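PDB 3QOO: fluoroacetyl-CoA-specific thioesterase-like domain-containing protein from Thermanaerovibrio acidaminovorans, which is of unknown function but adopts a hot-dog fold and may act as an acyl-CoA thioesterase, like the related fluoroacetyl-CoA-specific enzyme. Local coordinates for residues H74-A79 with V112-Q117; V85-T90 with M103-P108. All coordinates share one frame; numbering follows the deposited sequence. Where two conformers were deposited one is given.

Interaction 1: residues H74-A79 with V112-Q117; sequences HNLAPA and VATGLQ
His-74 and Thr-114 face each other as an antiparallel hydrogen-bonded pair, with His-74 N to Thr-114 O at 2.8 Å and Thr-114 N to His-74 O at 3.0 Å. The next pair, Asn-75 with Ala-113, is non-hydrogen-bonded, and there Ala-113 CA makes a CA-H...O contact of 3.2 Å to His-74 O. Strand 64-75 then ends, and Val-112 O takes two donors at once: Leu-76 N at 2.8 Å and Ala-77 N at 3.2 Å. Both come from the same face of the carbonyl plane, Leu-76 N lying 46° out of it, as the chain turns off the strand.

Strand 64-75 is an outermost strand of the antiparallel hot-dog sheet in this chain, with 110-123 next to it; the sheet runs on past it, since His-74 also pairs with a strand of the second subunit. On the other side of strand 110-123, Val-112 and Ala-113 both face Ala-105 of strand 98-107, a classic beta bulge.

Side-chain packing divides between the two sheet faces. On one, Thr-114 OG1 sits between its own backbone N and carbonyl carbon (chi1 54°), 3.6 Å from His-74 CB and oblique to the imidazole, whose NE2 bonds to Glu-72. Asn-75 and Ala-113 point to the opposite face, against Phe-44 of helix 41-56; in the conformer given Asn-75 ND2 hydrogen-bonds to Thr-41 OG1. Past the strand end, Val-112 CG1 meets Ala-79 CB at 4.2 Å.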
loop_
_atom_site.group_PDB
_atom_site.type_symbol
_atom_site.label_atom_id
_atom_site.label_comp_id
_atom_site.label_asym_id
_atom_site.label_seq_id
_atom_site.Cartn_x
_atom_site.Cartn_y
_atom_site.Cartn_z
ATOM N N HIS A 74 3.479 4.307 7.045
ATOM C CA HIS A 74 3.058 5.407 7.910
ATOM C C HIS A 74 3.283 6.719 7.186
ATOM O O HIS A 74 4.389 7.030 6.763
ATOM C CB HIS A 74 3.856 5.436 9.215
ATOM C CG HIS A 74 3.709 4.208 10.049
ATOM N ND1 HIS A 74 4.331 4.090 11.281
ATOM C CD2 HIS A 74 3.050 3.038 9.851
ATOM C CE1 HIS A 74 4.066 2.897 11.795
ATOM N NE2 HIS A 74 3.279 2.242 10.952
ATOM N N ASN A 75 2.232 7.488 7.010
ATOM C CA ASN A 75 2.369 8.797 6.439
ATOM C C ASN A 75 2.746 9.755 7.528
ATOM O O ASN A 75 2.202 9.716 8.640
ATOM C CB ASN A 75 1.083 9.228 5.769
ATOM C CG ASN A 75 0.875 8.516 4.476
ATOM O OD1 ASN A 75 1.643 8.703 3.539
ATOM N ND2 ASN A 75 -0.137 7.665 4.422
ATOM N N LEU A 76 3.700 10.602 7.214
ATOM C CA LEU A 76 4.195 11.629 8.159
ATOM C C LEU A 76 3.840 13.031 7.730
ATOM O O LEU A 76 3.422 13.843 8.554
ATOM C CB LEU A 76 5.699 11.515 8.335
ATOM C CG LEU A 76 6.177 10.126 8.774
ATOM C CD1 LEU A 76 7.662 10.271 9.047
ATOM C CD2 LEU A 76 5.482 9.397 9.882
ATOM N N ALA A 77 3.938 13.343 6.457
ATOM C CA ALA A 77 3.741 14.691 5.997
ATOM C C ALA A 77 3.497 14.658 4.486
ATOM O O ALA A 77 3.887 13.717 3.801
ATOM C CB ALA A 77 4.970 15.570 6.365
ATOM N N PRO A 78 2.821 15.701 3.957
ATOM C CA PRO A 78 2.431 15.648 2.566
ATOM C C PRO A 78 3.601 15.848 1.601
ATOM O O PRO A 78 4.368 16.792 1.738
ATOM C CB PRO A 78 1.384 16.765 2.461
ATOM C CG PRO A 78 1.798 17.761 3.534
ATOM C CD PRO A 78 2.203 16.855 4.673
ATOM N N ALA A 79 3.685 14.992 0.594
ATOM C CA ALA A 79 4.620 15.133 -0.525
ATOM C C ALA A 79 3.806 15.663 -1.699
ATOM O O ALA A 79 3.083 14.921 -2.352
ATOM C CB ALA A 79 5.283 13.794 -0.847
ATOM N N VAL A 112 8.617 12.294 4.837
ATOM C CA VAL A 112 7.228 12.296 4.447
ATOM C C VAL A 112 6.519 10.965 4.743
ATOM O O VAL A 112 5.297 10.948 4.889
ATOM C CB VAL A 112 7.015 12.718 2.992
ATOM C CG1 VAL A 112 7.395 14.182 2.803
ATOM C CG2 VAL A 112 7.778 11.836 1.996
ATOM N N ALA A 113 7.249 9.854 4.790
ATOM C CA ALA A 113 6.643 8.549 5.074
ATOM C C ALA A 113 7.715 7.580 5.516
ATOM O O ALA A 113 8.917 7.756 5.226
ATOM C CB ALA A 113 5.907 7.966 3.864
ATOM N N THR A 114 7.299 6.528 6.214
ATOM C CA THR A 114 8.127 5.384 6.542
ATOM C C THR A 114 7.349 4.119 6.213
ATOM O O THR A 114 6.122 4.169 6.013
ATOM C CB THR A 114 8.540 5.383 7.997
ATOM O OG1 THR A 114 7.400 5.471 8.823
ATOM C CG2 THR A 114 9.533 6.535 8.279
ATOM N N GLY A 115 8.022 2.988 6.151
ATOM C CA GLY A 115 7.357 1.758 5.844
ATOM C C GLY A 115 8.142 0.525 6.120
ATOM O O GLY A 115 9.327 0.609 6.495
ATOM N N LEU A 116 7.516 -0.625 5.901
ATOM C CA LEU A 116 8.221 -1.871 5.903
ATOM C C LEU A 116 7.555 -2.805 4.904
ATOM O O LEU A 116 6.362 -2.684 4.601
ATOM C CB LEU A 116 8.286 -2.493 7.243
ATOM C CG LEU A 116 7.070 -3.122 7.801
ATOM C CD1 LEU A 116 6.618 -4.431 7.078
ATOM C CD2 LEU A 116 7.300 -3.424 9.298
ATOM N N GLN A 117 8.330 -3.781 4.438
ATOM C CA GLN A 117 7.824 -4.795 3.534
ATOM C C GLN A 117 8.516 -6.120 3.813
ATOM O O GLN A 117 9.753 -6.166 3.927
ATOM C CB GLN A 117 8.002 -4.378 2.088
ATOM C CG GLN A 117 7.336 -5.345 1.084
ATOM C CD GLN A 117 7.300 -4.758 -0.292
ATOM O OE1 GLN A 117 8.153 -5.066 -1.132
ATOM N NE2 GLN A 117 6.335 -3.863 -0.533
#

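Interaction 2: residues V85-T90 with M103-P108; sequences VTFTVT and MKADDP
Phe-87 and Ala-105 form the middle of an apolar row across the beta hairpin of strands 84-95 and 98-107, part of the antiparallel sheet of the hot-dog fold. Ala-105 CB stands over the centre of the phenyl ring, 4.1 Å from its centroid and 12° off the normal, which identifies a CH-pi contact. The selenium of Met-103, a selenomethionine, approaches the same ring obliquely in a Met-aromatic contact, with SE 4.1 Å from Phe-87 CD1. Its chain leaves with CG anti to the backbone N (chi1 -178°), which brings CG to 3.8 Å from Val-89 CG2, and then bends at the next two torsions. At the other end of the row Val-85 CG1 packs on Ala-105 CB at 3.7 Å.

The backbone register fixes these neighbours. Phe-87 with Ala-105 and Val-89 with Met-103 are non-hydrogen-bonded pairs; Thr-86 with Asp-106 and Thr-88 with Lys-104 are the hydrogen-bonded pairs between and beside them, each joined by two N-H...O bonds. CA-H...O contacts accompany these bonds, Met-103 CA lying 3.2 Å from Thr-88 O.

Farther out, helix 41-56 covers the apolar face: Leu-51 and Thr-47 touch Phe-87, Met-48 touches Met-103 and Ile-55 touches Val-89. The face bearing Thr-86, Thr-88, Lys-104 and Asp-106 is polar, and Thr-88 OG1 bonds to Arg-17 of strand 15-21. A water on this face lies within hydrogen-bonding distance of Thr-88 OG1 (2.7 Å), Thr-86 O (2.9 Å) and, in the conformer given, Asp-106 OD1 (2.6 Å).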
loop_
_atom_site.group_PDB
_atom_site.type_symbol
_atom_site.label_atom_id
_atom_site.label_comp_id
_atom_site.label_asym_id
_atom_site.label_seq_id
_atom_site.Cartn_x
_atom_site.Cartn_y
_atom_site.Cartn_z
ATOM N N VAL A 85 10.812 13.067 -4.061
ATOM C CA VAL A 85 10.881 12.244 -2.863
ATOM C C VAL A 85 11.953 11.172 -2.998
ATOM O O VAL A 85 11.902 10.363 -3.923
ATOM C CB VAL A 85 9.501 11.589 -2.554
ATOM C CG1 VAL A 85 9.568 10.809 -1.275
ATOM C CG2 VAL A 85 8.411 12.658 -2.482
ATOM N N THR A 86 12.925 11.215 -2.090
ATOM C CA THR A 86 13.980 10.204 -2.058
ATOM C C THR A 86 13.527 9.045 -1.167
ATOM O O THR A 86 13.263 9.232 0.019
ATOM C CB THR A 86 15.292 10.792 -1.551
ATOM O OG1 THR A 86 15.653 11.854 -2.424
ATOM C CG2 THR A 86 16.401 9.766 -1.470
ATOM N N PHE A 87 13.453 7.857 -1.751
ATOM C CA PHE A 87 13.142 6.629 -1.046
ATOM C C PHE A 87 14.405 5.862 -0.766
ATOM O O PHE A 87 15.236 5.672 -1.669
ATOM C CB PHE A 87 12.219 5.746 -1.876
ATOM C CG PHE A 87 10.810 6.218 -1.997
ATOM C CD1 PHE A 87 9.791 5.533 -1.358
ATOM C CD2 PHE A 87 10.483 7.303 -2.787
ATOM C CE1 PHE A 87 8.462 5.920 -1.514
ATOM C CE2 PHE A 87 9.144 7.700 -2.892
ATOM C CZ PHE A 87 8.145 7.016 -2.262
ATOM N N THR A 88 14.530 5.401 0.482
ATOM C CA THR A 88 15.629 4.535 0.893
ATOM C C THR A 88 15.010 3.270 1.461
ATOM O O THR A 88 14.202 3.355 2.402
ATOM C CB THR A 88 16.510 5.190 1.959
ATOM O OG1 THR A 88 16.955 6.460 1.491
ATOM C CG2 THR A 88 17.726 4.302 2.256
ATOM N N VAL A 89 15.332 2.132 0.852
ATOM C CA VAL A 89 14.877 0.851 1.305
ATOM C C VAL A 89 16.063 -0.003 1.707
ATOM O O VAL A 89 17.031 -0.074 0.954
ATOM C CB VAL A 89 13.986 0.181 0.234
ATOM C CG1 VAL A 89 13.629 -1.241 0.618
ATOM C CG2 VAL A 89 12.696 1.006 0.035
ATOM N N THR A 90 15.971 -0.610 2.880
ATOM C CA THR A 90 17.101 -1.246 3.558
ATOM C C THR A 90 16.719 -2.615 4.078
ATOM O O THR A 90 15.659 -2.767 4.681
ATOM C CB THR A 90 17.543 -0.413 4.775
ATOM O OG1 THR A 90 17.800 0.933 4.357
ATOM C CG2 THR A 90 18.790 -1.001 5.435
HETATM N N MSE A 103 11.747 1.176 5.071
HETATM C CA MSE A 103 11.664 2.241 4.080
HETATM C C MSE A 103 11.549 3.580 4.769
HETATM O O MSE A 103 10.840 3.727 5.776
HETATM C CB MSE A 103 10.437 2.025 3.167
HETATM C CG MSE A 103 10.243 3.029 2.071
HETATM SE SE MSE A 103 9.217 4.607 2.578
HETATM C CE MSE A 103 7.415 3.861 2.362
ATOM N N LYS A 104 12.236 4.564 4.204
ATOM C CA LYS A 104 12.060 5.944 4.571
ATOM C C LYS A 104 11.991 6.763 3.307
ATOM O O LYS A 104 12.759 6.547 2.381
ATOM C CB LYS A 104 13.191 6.443 5.499
ATOM C CG LYS A 104 12.893 7.750 6.231
ATOM C CD LYS A 104 13.805 7.904 7.443
ATOM C CE LYS A 104 13.569 9.220 8.178
ATOM N NZ LYS A 104 14.466 9.294 9.366
ATOM N N ALA A 105 11.053 7.684 3.281
ATOM C CA ALA A 105 10.836 8.615 2.186
ATOM C C ALA A 105 10.986 10.014 2.727
ATOM O O ALA A 105 10.333 10.396 3.694
ATOM C CB ALA A 105 9.456 8.397 1.565
ATOM N N ASP A 106 11.828 10.798 2.060
ATOM C CA ASP A 106 12.178 12.137 2.492
ATOM C C ASP A 106 12.158 13.063 1.291
ATOM O O ASP A 106 12.325 12.654 0.145
ATOM C CB ASP A 106 13.596 12.143 3.094
ATOM C CG ASP A 106 13.783 11.096 4.165
ATOM O OD1 ASP A 106 14.536 10.111 3.945
ATOM O OD2 ASP A 106 13.165 11.231 5.215
ATOM N N ASP A 107 11.955 14.331 1.548
ATOM C CA ASP A 107 12.143 15.319 0.529
ATOM C C ASP A 107 12.981 16.405 1.127
ATOM O O ASP A 107 13.457 16.279 2.257
ATOM C CB ASP A 107 10.788 15.749 -0.034
ATOM C CG ASP A 107 9.944 16.597 0.935
ATOM O OD1 ASP A 107 10.477 17.082 1.956
ATOM O OD2 ASP A 107 8.724 16.755 0.697
ATOM N N PRO A 108 13.210 17.474 0.371
ATOM C CA PRO A 108 14.076 18.533 0.875
ATOM C C PRO A 108 13.646 19.138 2.219
ATOM O O PRO A 108 14.460 19.746 2.932
ATOM C CB PRO A 108 13.969 19.607 -0.221
ATOM C CG PRO A 108 13.567 18.834 -1.455
ATOM C CD PRO A 108 12.684 17.764 -0.980
HETATM O O HOH W 1 15.259 8.491 2.032
#

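Both contacts are partly buried and belong to one sheet, their centres 9 Å apart. Strands 98-107 and 110-123 are neighbours in it, and a probable hydrogen bond from Val-112 N to Ala-105 O (2.8 Å) joins the two contacts directly. Along the chain, interaction 2 is nested within the loop that interaction 1 closes. Each has four backbone hydrogen bonds, but interaction 2, a regular hairpin pairing inside the sheet, has four apolar side-chain pairs packed under helix 41-56, whereas interaction 1, where the outermost strand 64-75 ends, has one, Ala-79 with Val-112. The second subunit touches both: it extends the sheet at His-74, whereas at the hairpin its Arg-134 forms a salt bridge with Asp-107.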